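PDB 6CJ7: serpin-12 from Manduca sexta, which controls the prophenoloxidase activation system in larval hemolymph, probably by inhibiting serine proteases as a serpin. Local coordinates for residues F25-T30 with E284-K289; A55-D60 with V292-T297; L133-I138 with D157-N162; K152-D157 with V166-V171. All coordinates share one frame; numbering follows the deposited sequence.

Contact 1: residues F25-T30 with E284-K289; sequences FKQMAT and EPVLNK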
loop_
_atom_site.group_PDB
_atom_site.type_symbol
_atom_site.label_atom_id
_atom_site.label_comp_id
_atom_site.label_asym_id
_atom_site.label_seq_id
_atom_site.Cartn_x
_atom_site.Cartn_y
_atom_site.Cartn_z
ATOM N N PHE A 25 -2.121 7.864 3.597
ATOM C CA PHE A 25 -0.713 7.986 3.221
ATOM C C PHE A 25 -0.266 9.438 3.242
ATOM O O PHE A 25 0.806 9.762 3.760
ATOM C CB PHE A 25 -0.485 7.377 1.835
ATOM C CG PHE A 25 0.940 7.513 1.340
ATOM C CD1 PHE A 25 1.919 6.607 1.736
ATOM C CD2 PHE A 25 1.292 8.549 0.491
ATOM C CE1 PHE A 25 3.242 6.740 1.282
ATOM C CE2 PHE A 25 2.620 8.696 0.040
ATOM C CZ PHE A 25 3.584 7.785 0.432
ATOM N N LYS A 26 -1.082 10.336 2.679
ATOM C CA LYS A 26 -0.704 11.745 2.651
ATOM C C LYS A 26 -0.635 12.324 4.054
ATOM O O LYS A 26 0.248 13.141 4.347
ATOM C CB LYS A 26 -1.680 12.539 1.782
ATOM C CG LYS A 26 -1.543 12.231 0.284
ATOM C CD LYS A 26 -2.277 13.258 -0.554
ATOM C CE LYS A 26 -2.111 12.977 -2.044
ATOM N NZ LYS A 26 -2.601 14.147 -2.836
ATOM N N GLN A 27 -1.555 11.913 4.931
ATOM C CA GLN A 27 -1.506 12.384 6.314
ATOM C C GLN A 27 -0.217 11.943 6.993
ATOM O O GLN A 27 0.468 12.754 7.628
ATOM C CB GLN A 27 -2.730 11.893 7.092
ATOM C CG GLN A 27 -2.731 12.301 8.575
ATOM C CD GLN A 27 -2.747 13.803 8.762
ATOM O OE1 GLN A 27 -3.458 14.520 8.058
ATOM N NE2 GLN A 27 -1.952 14.290 9.704
ATOM N N MET A 28 0.132 10.672 6.830
ATOM C CA MET A 28 1.354 10.133 7.416
ATOM C C MET A 28 2.603 10.843 6.890
ATOM O O MET A 28 3.596 10.968 7.606
ATOM C CB MET A 28 1.454 8.630 7.153
ATOM C CG MET A 28 0.326 7.815 7.764
ATOM S SD MET A 28 0.411 6.068 7.325
ATOM C CE MET A 28 1.504 5.450 8.601
ATOM N N ALA A 29 2.555 11.303 5.642
ATOM C CA ALA A 29 3.693 11.990 5.045
ATOM C C ALA A 29 3.925 13.375 5.644
ATOM O O ALA A 29 5.066 13.845 5.683
ATOM C CB ALA A 29 3.498 12.086 3.529
ATOM N N THR A 30 2.872 14.048 6.116
ATOM C CA THR A 30 3.060 15.367 6.707
ATOM C C THR A 30 3.639 15.304 8.110
ATOM O O THR A 30 4.087 16.339 8.623
ATOM C CB THR A 30 1.740 16.143 6.768
ATOM O OG1 THR A 30 0.893 15.570 7.776
ATOM C CG2 THR A 30 1.028 16.122 5.433
ATOM N N GLU A 284 -3.281 2.802 14.278
ATOM C CA GLU A 284 -4.198 3.438 15.223
ATOM C C GLU A 284 -3.986 4.946 15.329
ATOM O O GLU A 284 -4.983 5.684 15.273
ATOM C CB GLU A 284 -4.102 2.754 16.590
ATOM C CG GLU A 284 -5.031 3.377 17.634
ATOM C CD GLU A 284 -4.791 2.842 19.041
ATOM O OE1 GLU A 284 -3.694 2.316 19.327
ATOM O OE2 GLU A 284 -5.706 2.948 19.864
ATOM N N PRO A 285 -2.758 5.475 15.465
ATOM C CA PRO A 285 -2.615 6.941 15.513
ATOM C C PRO A 285 -3.226 7.664 14.323
ATOM O O PRO A 285 -3.944 8.659 14.507
ATOM C CB PRO A 285 -1.091 7.136 15.584
ATOM C CG PRO A 285 -0.591 5.908 16.228
ATOM C CD PRO A 285 -1.470 4.800 15.711
ATOM N N VAL A 286 -2.951 7.209 13.096
ATOM C CA VAL A 286 -3.443 7.951 11.941
ATOM C C VAL A 286 -4.944 7.742 11.766
ATOM O O VAL A 286 -5.666 8.676 11.400
ATOM C CB VAL A 286 -2.640 7.600 10.670
ATOM C CG1 VAL A 286 -2.900 6.182 10.188
ATOM C CG2 VAL A 286 -2.933 8.609 9.558
ATOM N N LEU A 287 -5.454 6.545 12.075
ATOM C CA LEU A 287 -6.894 6.341 11.940
ATOM C C LEU A 287 -7.665 7.177 12.955
ATOM O O LEU A 287 -8.760 7.666 12.652
ATOM C CB LEU A 287 -7.241 4.852 12.056
ATOM C CG LEU A 287 -6.711 3.998 10.893
ATOM C CD1 LEU A 287 -7.126 2.536 11.041
ATOM C CD2 LEU A 287 -7.190 4.550 9.573
ATOM N N ASN A 288 -7.087 7.402 14.142
ATOM C CA ASN A 288 -7.714 8.301 15.100
ATOM C C ASN A 288 -7.789 9.736 14.588
ATOM O O ASN A 288 -8.645 10.497 15.048
ATOM C CB ASN A 288 -6.951 8.277 16.433
ATOM C CG ASN A 288 -7.401 7.151 17.358
ATOM O OD1 ASN A 288 -8.553 6.720 17.321
ATOM N ND2 ASN A 288 -6.496 6.698 18.224
ATOM N N LYS A 289 -6.908 10.127 13.664
ATOM C CA LYS A 289 -6.931 11.454 13.065
ATOM C C LYS A 289 -7.830 11.545 11.839
ATOM O O LYS A 289 -8.200 12.656 11.441
ATOM C CB LYS A 289 -5.513 11.873 12.637
ATOM C CG LYS A 289 -4.541 12.117 13.768
ATOM C CD LYS A 289 -3.194 12.562 13.208
ATOM C CE LYS A 289 -2.435 13.423 14.205
ATOM N NZ LYS A 289 -1.122 13.864 13.659
#

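Contact 2: residues A55-D60 with V292-T297; sequences AGNTLD and VSSIFT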
loop_
_atom_site.group_PDB
_atom_site.type_symbol
_atom_site.label_atom_id
_atom_site.label_comp_id
_atom_site.label_asym_id
_atom_site.label_seq_id
_atom_site.Cartn_x
_atom_site.Cartn_y
_atom_site.Cartn_z
ATOM N N ALA A 55 -22.224 -1.032 12.652
ATOM C CA ALA A 55 -23.549 -0.465 12.832
ATOM C C ALA A 55 -23.448 0.930 13.434
ATOM O O ALA A 55 -22.390 1.359 13.911
ATOM C CB ALA A 55 -24.421 -1.357 13.728
ATOM N N GLY A 56 -24.585 1.630 13.429
ATOM C CA GLY A 56 -24.705 2.857 14.197
ATOM C C GLY A 56 -23.634 3.870 13.863
ATOM O O GLY A 56 -23.294 4.088 12.694
ATOM N N ASN A 57 -23.080 4.497 14.906
ATOM C CA ASN A 57 -22.098 5.556 14.687
ATOM C C ASN A 57 -20.813 5.029 14.054
ATOM O O ASN A 57 -20.159 5.753 13.294
ATOM C CB ASN A 57 -21.775 6.269 16.001
ATOM C CG ASN A 57 -20.728 7.358 15.827
ATOM O OD1 ASN A 57 -19.654 7.310 16.434
ATOM N ND2 ASN A 57 -21.027 8.338 14.978
ATOM N N THR A 58 -20.429 3.781 14.344
ATOM C CA THR A 58 -19.231 3.217 13.723
ATOM C C THR A 58 -19.416 3.050 12.222
ATOM O O THR A 58 -18.510 3.355 11.436
ATOM C CB THR A 58 -18.890 1.877 14.379
ATOM O OG1 THR A 58 -18.753 2.082 15.798
ATOM C CG2 THR A 58 -17.585 1.291 13.825
ATOM N N LEU A 59 -20.570 2.535 11.813
ATOM C CA LEU A 59 -20.866 2.412 10.391
ATOM C C LEU A 59 -20.873 3.776 9.715
ATOM O O LEU A 59 -20.363 3.928 8.598
ATOM C CB LEU A 59 -22.213 1.709 10.215
ATOM C CG LEU A 59 -22.793 1.544 8.801
ATOM C CD1 LEU A 59 -21.859 0.690 7.913
ATOM C CD2 LEU A 59 -24.177 0.934 8.892
ATOM N N ASP A 60 -21.443 4.781 10.385
ATOM C CA ASP A 60 -21.506 6.132 9.834
ATOM C C ASP A 60 -20.104 6.690 9.600
ATOM O O ASP A 60 -19.805 7.214 8.520
ATOM C CB ASP A 60 -22.307 7.037 10.781
ATOM C CG ASP A 60 -22.286 8.501 10.355
ATOM O OD1 ASP A 60 -22.902 8.839 9.324
ATOM O OD2 ASP A 60 -21.662 9.323 11.062
ATOM N N VAL A 292 -12.191 7.855 12.054
ATOM C CA VAL A 292 -12.760 6.537 12.322
ATOM C C VAL A 292 -12.346 6.070 13.712
ATOM O O VAL A 292 -12.187 4.868 13.954
ATOM C CB VAL A 292 -12.359 5.510 11.244
ATOM C CG1 VAL A 292 -12.964 5.891 9.895
ATOM C CG2 VAL A 292 -10.855 5.403 11.121
ATOM N N SER A 293 -12.201 7.014 14.647
ATOM C CA SER A 293 -11.723 6.667 15.980
ATOM C C SER A 293 -12.649 5.703 16.719
ATOM O O SER A 293 -12.190 4.999 17.626
ATOM C CB SER A 293 -11.518 7.945 16.803
ATOM O OG SER A 293 -12.752 8.601 17.038
ATOM N N SER A 294 -13.936 5.639 16.353
ATOM C CA SER A 294 -14.865 4.796 17.102
ATOM C C SER A 294 -14.455 3.329 17.087
ATOM O O SER A 294 -14.770 2.599 18.038
ATOM C CB SER A 294 -16.293 4.943 16.562
ATOM O OG SER A 294 -16.365 4.492 15.229
ATOM N N ILE A 295 -13.754 2.875 16.040
ATOM C CA ILE A 295 -13.463 1.447 15.923
ATOM C C ILE A 295 -12.551 0.944 17.029
ATOM O O ILE A 295 -12.527 -0.263 17.292
ATOM C CB ILE A 295 -12.849 1.062 14.558
ATOM C CG1 ILE A 295 -11.426 1.615 14.426
ATOM C CG2 ILE A 295 -13.736 1.506 13.387
ATOM C CD1 ILE A 295 -10.789 1.248 13.094
ATOM N N PHE A 296 -11.774 1.832 17.678
ATOM C CA PHE A 296 -10.871 1.426 18.749
ATOM C C PHE A 296 -11.498 1.532 20.134
ATOM O O PHE A 296 -10.909 1.025 21.093
ATOM C CB PHE A 296 -9.584 2.269 18.709
ATOM C CG PHE A 296 -8.846 2.184 17.398
ATOM C CD1 PHE A 296 -8.117 1.053 17.076
ATOM C CD2 PHE A 296 -8.907 3.223 16.481
ATOM C CE1 PHE A 296 -7.447 0.957 15.867
ATOM C CE2 PHE A 296 -8.248 3.134 15.264
ATOM C CZ PHE A 296 -7.523 2.002 14.955
ATOM N N THR A 297 -12.672 2.156 20.255
ATOM C CA THR A 297 -13.283 2.437 21.548
ATOM C C THR A 297 -14.148 1.271 22.007
ATOM O O THR A 297 -14.594 0.440 21.213
ATOM C CB THR A 297 -14.142 3.709 21.497
ATOM O OG1 THR A 297 -15.350 3.452 20.769
ATOM C CG2 THR A 297 -13.382 4.845 20.822
#

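Contact 3: residues L133-I138 with D157-N162; sequences LAAQNI and DDLSGN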
loop_
_atom_site.group_PDB
_atom_site.type_symbol
_atom_site.label_atom_id
_atom_site.label_comp_id
_atom_site.label_asym_id
_atom_site.label_seq_id
_atom_site.Cartn_x
_atom_site.Cartn_y
_atom_site.Cartn_z
ATOM N N LEU A 133 2.950 -16.925 21.787
ATOM C CA LEU A 133 2.471 -17.919 20.834
ATOM C C LEU A 133 1.542 -17.297 19.802
ATOM O O LEU A 133 1.639 -17.601 18.606
ATOM C CB LEU A 133 1.781 -19.055 21.591
ATOM C CG LEU A 133 0.943 -20.029 20.780
ATOM C CD1 LEU A 133 1.847 -20.860 19.878
ATOM C CD2 LEU A 133 0.163 -20.935 21.715
ATOM N N ALA A 134 0.640 -16.417 20.241
ATOM C CA ALA A 134 -0.283 -15.765 19.318
ATOM C C ALA A 134 0.457 -14.887 18.315
ATOM O O ALA A 134 0.186 -14.939 17.107
ATOM C CB ALA A 134 -1.304 -14.933 20.094
ATOM N N ALA A 135 1.401 -14.071 18.801
ATOM C CA ALA A 135 2.166 -13.202 17.907
ATOM C C ALA A 135 2.938 -14.018 16.882
ATOM O O ALA A 135 2.938 -13.691 15.688
ATOM C CB ALA A 135 3.129 -12.325 18.708
ATOM N N GLN A 136 3.581 -15.103 17.320
ATOM C CA GLN A 136 4.362 -15.890 16.373
ATOM C C GLN A 136 3.468 -16.635 15.387
ATOM O O GLN A 136 3.828 -16.784 14.214
ATOM C CB GLN A 136 5.284 -16.847 17.115
ATOM C CG GLN A 136 6.653 -16.247 17.322
ATOM C CD GLN A 136 7.406 -16.947 18.405
ATOM O OE1 GLN A 136 8.025 -16.319 19.268
ATOM N NE2 GLN A 136 7.346 -18.263 18.387
ATOM N N ASN A 137 2.304 -17.117 15.836
ATOM C CA ASN A 137 1.398 -17.781 14.902
ATOM C C ASN A 137 0.876 -16.813 13.848
ATOM O O ASN A 137 0.772 -17.169 12.665
ATOM C CB ASN A 137 0.238 -18.430 15.656
ATOM C CG ASN A 137 0.612 -19.771 16.253
ATOM O OD1 ASN A 137 1.510 -20.456 15.756
ATOM N ND2 ASN A 137 -0.071 -20.151 17.323
ATOM N N ILE A 138 0.553 -15.585 14.248
ATOM C CA ILE A 138 0.090 -14.596 13.277
ATOM C C ILE A 138 1.215 -14.243 12.311
ATOM O O ILE A 138 1.016 -14.204 11.092
ATOM C CB ILE A 138 -0.451 -13.348 13.992
ATOM C CG1 ILE A 138 -1.779 -13.687 14.695
ATOM C CG2 ILE A 138 -0.642 -12.211 12.993
ATOM C CD1 ILE A 138 -2.219 -12.632 15.705
ATOM N N ASP A 157 4.393 -8.105 22.791
ATOM C CA ASP A 157 4.089 -7.118 23.815
ATOM C C ASP A 157 2.833 -6.316 23.505
ATOM O O ASP A 157 2.323 -5.632 24.398
ATOM C CB ASP A 157 5.285 -6.183 24.000
ATOM C CG ASP A 157 6.521 -6.918 24.470
ATOM O OD1 ASP A 157 6.382 -7.850 25.296
ATOM O OD2 ASP A 157 7.629 -6.577 24.006
ATOM N N ASP A 158 2.320 -6.389 22.278
ATOM C CA ASP A 158 1.063 -5.746 21.921
ATOM C C ASP A 158 -0.149 -6.602 22.251
ATOM O O ASP A 158 -1.281 -6.143 22.067
ATOM C CB ASP A 158 1.043 -5.399 20.430
ATOM C CG ASP A 158 2.107 -4.395 20.054
ATOM O OD1 ASP A 158 2.767 -3.858 20.967
ATOM O OD2 ASP A 158 2.277 -4.138 18.843
ATOM N N LEU A 159 0.053 -7.821 22.737
ATOM C CA LEU A 159 -1.027 -8.772 22.930
ATOM C C LEU A 159 -1.140 -9.159 24.398
ATOM O O LEU A 159 -0.145 -9.193 25.133
ATOM C CB LEU A 159 -0.809 -10.028 22.074
ATOM C CG LEU A 159 -0.517 -9.816 20.585
ATOM C CD1 LEU A 159 -0.379 -11.154 19.881
ATOM C CD2 LEU A 159 -1.601 -8.973 19.934
ATOM N N SER A 160 -2.362 -9.457 24.821
ATOM C CA SER A 160 -2.609 -9.934 26.169
ATOM C C SER A 160 -3.919 -10.705 26.152
ATOM O O SER A 160 -4.621 -10.745 25.140
ATOM C CB SER A 160 -2.659 -8.774 27.167
ATOM O OG SER A 160 -3.824 -7.991 26.964
ATOM N N GLY A 161 -4.259 -11.306 27.290
ATOM C CA GLY A 161 -5.548 -11.968 27.393
ATOM C C GLY A 161 -6.725 -11.040 27.176
ATOM O O GLY A 161 -7.837 -11.511 26.911
ATOM N N ASN A 162 -6.508 -9.733 27.275
ATOM C CA ASN A 162 -7.570 -8.761 27.065
ATOM C C ASN A 162 -7.646 -8.258 25.627
ATOM O O ASN A 162 -8.556 -7.485 25.310
ATOM C CB ASN A 162 -7.394 -7.587 28.031
ATOM C CG ASN A 162 -7.821 -7.937 29.453
ATOM O OD1 ASN A 162 -8.935 -8.417 29.678
ATOM N ND2 ASN A 162 -6.933 -7.713 30.414
#

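Contact 4: residues K152-D157 with V166-V171; sequences KLVSPD and VMVNAV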
loop_
_atom_site.group_PDB
_atom_site.type_symbol
_atom_site.label_atom_id
_atom_site.label_comp_id
_atom_site.label_asym_id
_atom_site.label_seq_id
_atom_site.Cartn_x
_atom_site.Cartn_y
_atom_site.Cartn_z
ATOM N N LYS A 152 7.520 -10.200 10.789
ATOM C CA LYS A 152 7.610 -9.749 12.184
ATOM C C LYS A 152 6.704 -8.547 12.435
ATOM O O LYS A 152 7.056 -7.628 13.182
ATOM C CB LYS A 152 9.056 -9.415 12.563
ATOM C CG LYS A 152 10.015 -10.611 12.559
ATOM C CD LYS A 152 9.718 -11.581 13.703
ATOM C CE LYS A 152 10.070 -13.027 13.340
ATOM N NZ LYS A 152 11.537 -13.269 13.202
ATOM N N LEU A 153 5.509 -8.549 11.841
ATOM C CA LEU A 153 4.614 -7.399 11.970
ATOM C C LEU A 153 4.031 -7.277 13.377
ATOM O O LEU A 153 3.899 -6.165 13.899
ATOM C CB LEU A 153 3.492 -7.495 10.938
ATOM C CG LEU A 153 2.426 -6.390 10.959
ATOM C CD1 LEU A 153 3.057 -5.014 10.745
ATOM C CD2 LEU A 153 1.330 -6.659 9.915
ATOM N N VAL A 154 3.651 -8.394 14.001
ATOM C CA VAL A 154 2.969 -8.381 15.293
ATOM C C VAL A 154 3.984 -8.603 16.406
ATOM O O VAL A 154 4.788 -9.544 16.349
ATOM C CB VAL A 154 1.867 -9.453 15.356
ATOM C CG1 VAL A 154 1.186 -9.441 16.728
ATOM C CG2 VAL A 154 0.845 -9.239 14.255
ATOM N N SER A 155 3.926 -7.722 17.475
ATOM C CA SER A 155 4.797 -7.938 18.623
ATOM C C SER A 155 4.043 -8.629 19.755
ATOM O O SER A 155 2.874 -8.310 20.014
ATOM C CB SER A 155 5.364 -6.617 19.143
ATOM O OG SER A 155 6.066 -6.826 20.359
ATOM N N PRO A 156 4.686 -9.575 20.443
ATOM C CA PRO A 156 4.027 -10.207 21.599
ATOM C C PRO A 156 3.672 -9.222 22.693
ATOM O O PRO A 156 2.732 -9.466 23.460
ATOM C CB PRO A 156 5.065 -11.233 22.083
ATOM C CG PRO A 156 5.993 -11.429 20.929
ATOM C CD PRO A 156 6.017 -10.141 20.172
ATOM N N ASP A 157 4.393 -8.105 22.791
ATOM C CA ASP A 157 4.089 -7.118 23.815
ATOM C C ASP A 157 2.833 -6.316 23.505
ATOM O O ASP A 157 2.323 -5.632 24.398
ATOM C CB ASP A 157 5.285 -6.183 24.000
ATOM C CG ASP A 157 6.521 -6.918 24.470
ATOM O OD1 ASP A 157 6.382 -7.850 25.296
ATOM O OD2 ASP A 157 7.629 -6.577 24.006
ATOM N N VAL A 166 -7.202 -8.303 16.326
ATOM C CA VAL A 166 -6.001 -7.825 15.653
ATOM C C VAL A 166 -6.266 -7.894 14.158
ATOM O O VAL A 166 -6.482 -8.982 13.607
ATOM C CB VAL A 166 -4.769 -8.658 16.024
ATOM C CG1 VAL A 166 -3.556 -8.191 15.196
ATOM C CG2 VAL A 166 -4.478 -8.551 17.505
ATOM N N MET A 167 -6.251 -6.742 13.498
ATOM C CA MET A 167 -6.411 -6.691 12.057
ATOM C C MET A 167 -5.045 -6.564 11.392
ATOM O O MET A 167 -4.227 -5.734 11.804
ATOM C CB MET A 167 -7.333 -5.534 11.686
ATOM C CG MET A 167 -8.656 -5.596 12.485
ATOM S SD MET A 167 -9.897 -4.583 11.730
ATOM C CE MET A 167 -10.346 -5.581 10.315
ATOM N N VAL A 168 -4.793 -7.400 10.383
ATOM C CA VAL A 168 -3.538 -7.363 9.629
ATOM C C VAL A 168 -3.835 -7.263 8.141
ATOM O O VAL A 168 -4.702 -7.963 7.604
ATOM C CB VAL A 168 -2.620 -8.580 9.915
ATOM C CG1 VAL A 168 -2.256 -8.651 11.361
ATOM C CG2 VAL A 168 -3.250 -9.878 9.457
ATOM N N ASN A 169 -3.119 -6.371 7.465
ATOM C CA ASN A 169 -3.220 -6.241 6.015
ATOM C C ASN A 169 -1.819 -5.952 5.516
ATOM O O ASN A 169 -1.260 -4.893 5.825
ATOM C CB ASN A 169 -4.191 -5.136 5.611
ATOM C CG ASN A 169 -5.606 -5.431 6.063
ATOM O OD1 ASN A 169 -6.002 -5.106 7.197
ATOM N ND2 ASN A 169 -6.376 -6.079 5.183
ATOM N N ALA A 170 -1.247 -6.913 4.816
ATOM C CA ALA A 170 0.143 -6.831 4.375
ATOM C C ALA A 170 0.201 -7.032 2.872
ATOM O O ALA A 170 -0.647 -7.714 2.286
ATOM C CB ALA A 170 0.985 -7.880 5.095
ATOM N N VAL A 171 1.200 -6.427 2.233
ATOM C CA VAL A 171 1.333 -6.590 0.782
ATOM C C VAL A 171 2.806 -6.539 0.398
ATOM O O VAL A 171 3.583 -5.742 0.940
ATOM C CB VAL A 171 0.503 -5.538 0.016
ATOM C CG1 VAL A 171 1.008 -4.142 0.280
ATOM C CG2 VAL A 171 0.519 -5.847 -1.483
#

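Contact 1: residues F25-T30 with E284-K289
Two helices of the serpin body, the N-terminal helix 19-31 and the short helix 284-289, meet through Gln27 and Met28 on one and Val286 and Lys289 on the other. The short segments pass 10.3 Å apart, axis to axis, with their directions turned 110° from each other, a separation at which side chains rather than backbones make the contact. Val286 carries it. Its CG2 methyl, set anti to the backbone N (chi1 of the residue 69°), reaches across to Met28 CG at 3.8 Å, where the two side chains stand at about a right angle. The same methyl lies 3.8 Å from Gln27 CG, but here the chains slide past one another in opposite directions. One branch of one valine is thus shared by two consecutive residues of the facing helix, while Val24, a turn earlier on that helix, also touches Val286.

The outer part of the contact is polar. The side chain of Gln27 bends at chi2 (62°), and Lys289, extended beyond CG, crosses it nearly perpendicularly, with Gln27 NE2 4.1 Å from Lys289 NZ. These nitrogens do not bond each other; both turn to Glu31 OE2, which accepts a hydrogen bond from Gln27 and forms a salt bridge with Lys289. The carboxylate thereby ties the lysine to the end of helix 19-31 and probably offsets its charge. Within that helix, Thr30 OG1 donates to Gln27 O at 2.9 Å, in the carbonyl plane and on a lone pair. The whole is ordinary helix-helix packing: an apolar centre, with Lys289 paired to Glu31 at its outer edge.

Contact 2: residues A55-D60 with V292-T297
Ser294, the residue that Thr58 meets across this contact, offers a carbonyl oxygen gripped twice: Thr297 N donates to Ser294 O at 3.1 Å, and Thr297 OG1 donates to the same oxygen at 2.9 Å, tilted 19° from the carbonyl plane. The first bond belongs to the 3-10 turn and the second adds to it, so two donors from Thr297 converge on the oxygen at the end of the turn.

Ser294 OG, held between its own N and carbonyl carbon (chi1 63°), comes up alongside Thr58 and lies 3.5 Å from Thr58 CA. Thr58 OG1 stands 3.4 Å from Ser294 OG, at best a weak bond, because each hydroxyl has a stronger mate: Ser294 OG is hydrogen-bonded to Glu61 OE1, and Thr58 OG1 to the backbone N of Glu301. Beside this polar pair the other branch of the threonine takes up apolar packing, Thr58 CG2 meeting Ile295 CG2 at 3.9 Å with the two side chains crossing near a right angle. Asn57 OD1 adds a looser touch on Ser294 CB at the exposed end. A valine in place of Thr58 would probably leave the Glu301 amide without its hydroxyl acceptor and take away the weak bond to Ser294.

Around this joint, Ile295 also rests on Ile62, further along helix 56-66. Val292, just before the turn, touches both Ala65 and Leu287, and Phe296 touches Glu284, so the 292-297 segment lies between helix 56-66 and helix 284-289, ahead of strand 306-307.

Contact 3: residues L133-I138 with D157-N162
Leu159 fits its CD1 methyl against Ala134 and Ala135 of helix 131-145, the counterpart of helix F, which in serpins lies across the front of the large beta-sheet A. The chain returns from that helix to strand 165-174 through a long loop, and this contact folds a late part of the loop back onto the helix that precedes it.

The tight part is small and almost wholly the work of one methyl. Leu159 CD1 lies 3.9 Å from Ala134 CB and equally far from Ala135 CB, and it comes closest, 3.6 Å, to the backbone N of Ala135. Successive residues thus receive it in the shallow dip between their methyl groups, an approach that the lack of longer side chains makes possible. With CG anti to the carbonyl carbon and CD1 anti to CA (chi2 -178°), the extended leucine chain ends on the helix. Ile138, one turn on, faces the loop as well but stays more distant. The pocket is completed by other parts of the fold: Phe128 against Ala134, Pro156 against Ala135, and Val154 against both Ile138 and Leu159.

The solvent side is quite different. Leu133, Gln136 and Asn137 lie on the outer surface of the helix, and on the loop Asp157 and Asp158 just before the leucine, then Gly161 and Asn162 after it, are exposed. Beyond Leu159 the loop is shaped by local polar bonds: Ser160 N is bonded to Thr163 OG1, and in an ST turn Asn162 N donates to Ser160 OG at 3.2 Å, with an N-H...O angle of 147°.

Contact 4: residues K152-D157 with V166-V171
No flat group takes part where Leu153 and Val154 meet Val168; the contact is made by branched aliphatic ends alone. The only side-chain amide of 166-171, that of Asn169, belongs to the far side of the sheet, its ND2 bonded to Asn97 OD1.

Val168 CG1 is the common partner. Leu153 CD2 comes within 4.3 Å of it, and Val154 CG2 approaches to 4.3 Å as well, so two neighbouring loop residues converge on one methyl from the same side. In Val154 the torsion (chi1 179°) sends CG1 anti to the backbone N and turns CG2 anti to the carbonyl carbon, the direction in which Val168 lies. Strand residues alternate: Val166, Val168 and Ala170 direct their side chains at the loop, whereas Met167 and Asn169 pack on Leu46 of helix 40-51 behind.

The loop is held by helix 131-145 and by a local turn. Val154 O receives a hydrogen bond from Asn139 ND2 of that helix, Leu153 rests on its Ile142, and Asp157 N closes an ST turn on Ser155 OG at 3.2 Å.

With backbones 8.5 Å apart at Leu153 CA and Val168 CA, and methyl groups making the nearest approaches, the contact is cohesive but undirected. Such a greasy interface is consistent with serpin behaviour, in which the strands of sheet A part beneath helix F when the reactive loop inserts.

In the fold
All four contacts belong to the serpin body, but they divide into two neighbourhoods. Contacts 3 and 4 share Asp157, lie about 10 Å apart between centres and together bind the loop following helix 131-145, its earlier part to strand 165-174 and its later part to the helix; both are buried, and aliphatic side chains make them, without a polar bond across. Contacts 1 and 2, about 17 Å apart between centres, join a helix to a helix and a helix to a 3-10 turn. Here polar groups enter: contact 1 is only partly buried and carries charge at its outer edge, whereas contact 2, although buried, brings hydroxyls together, each satisfied by a further partner.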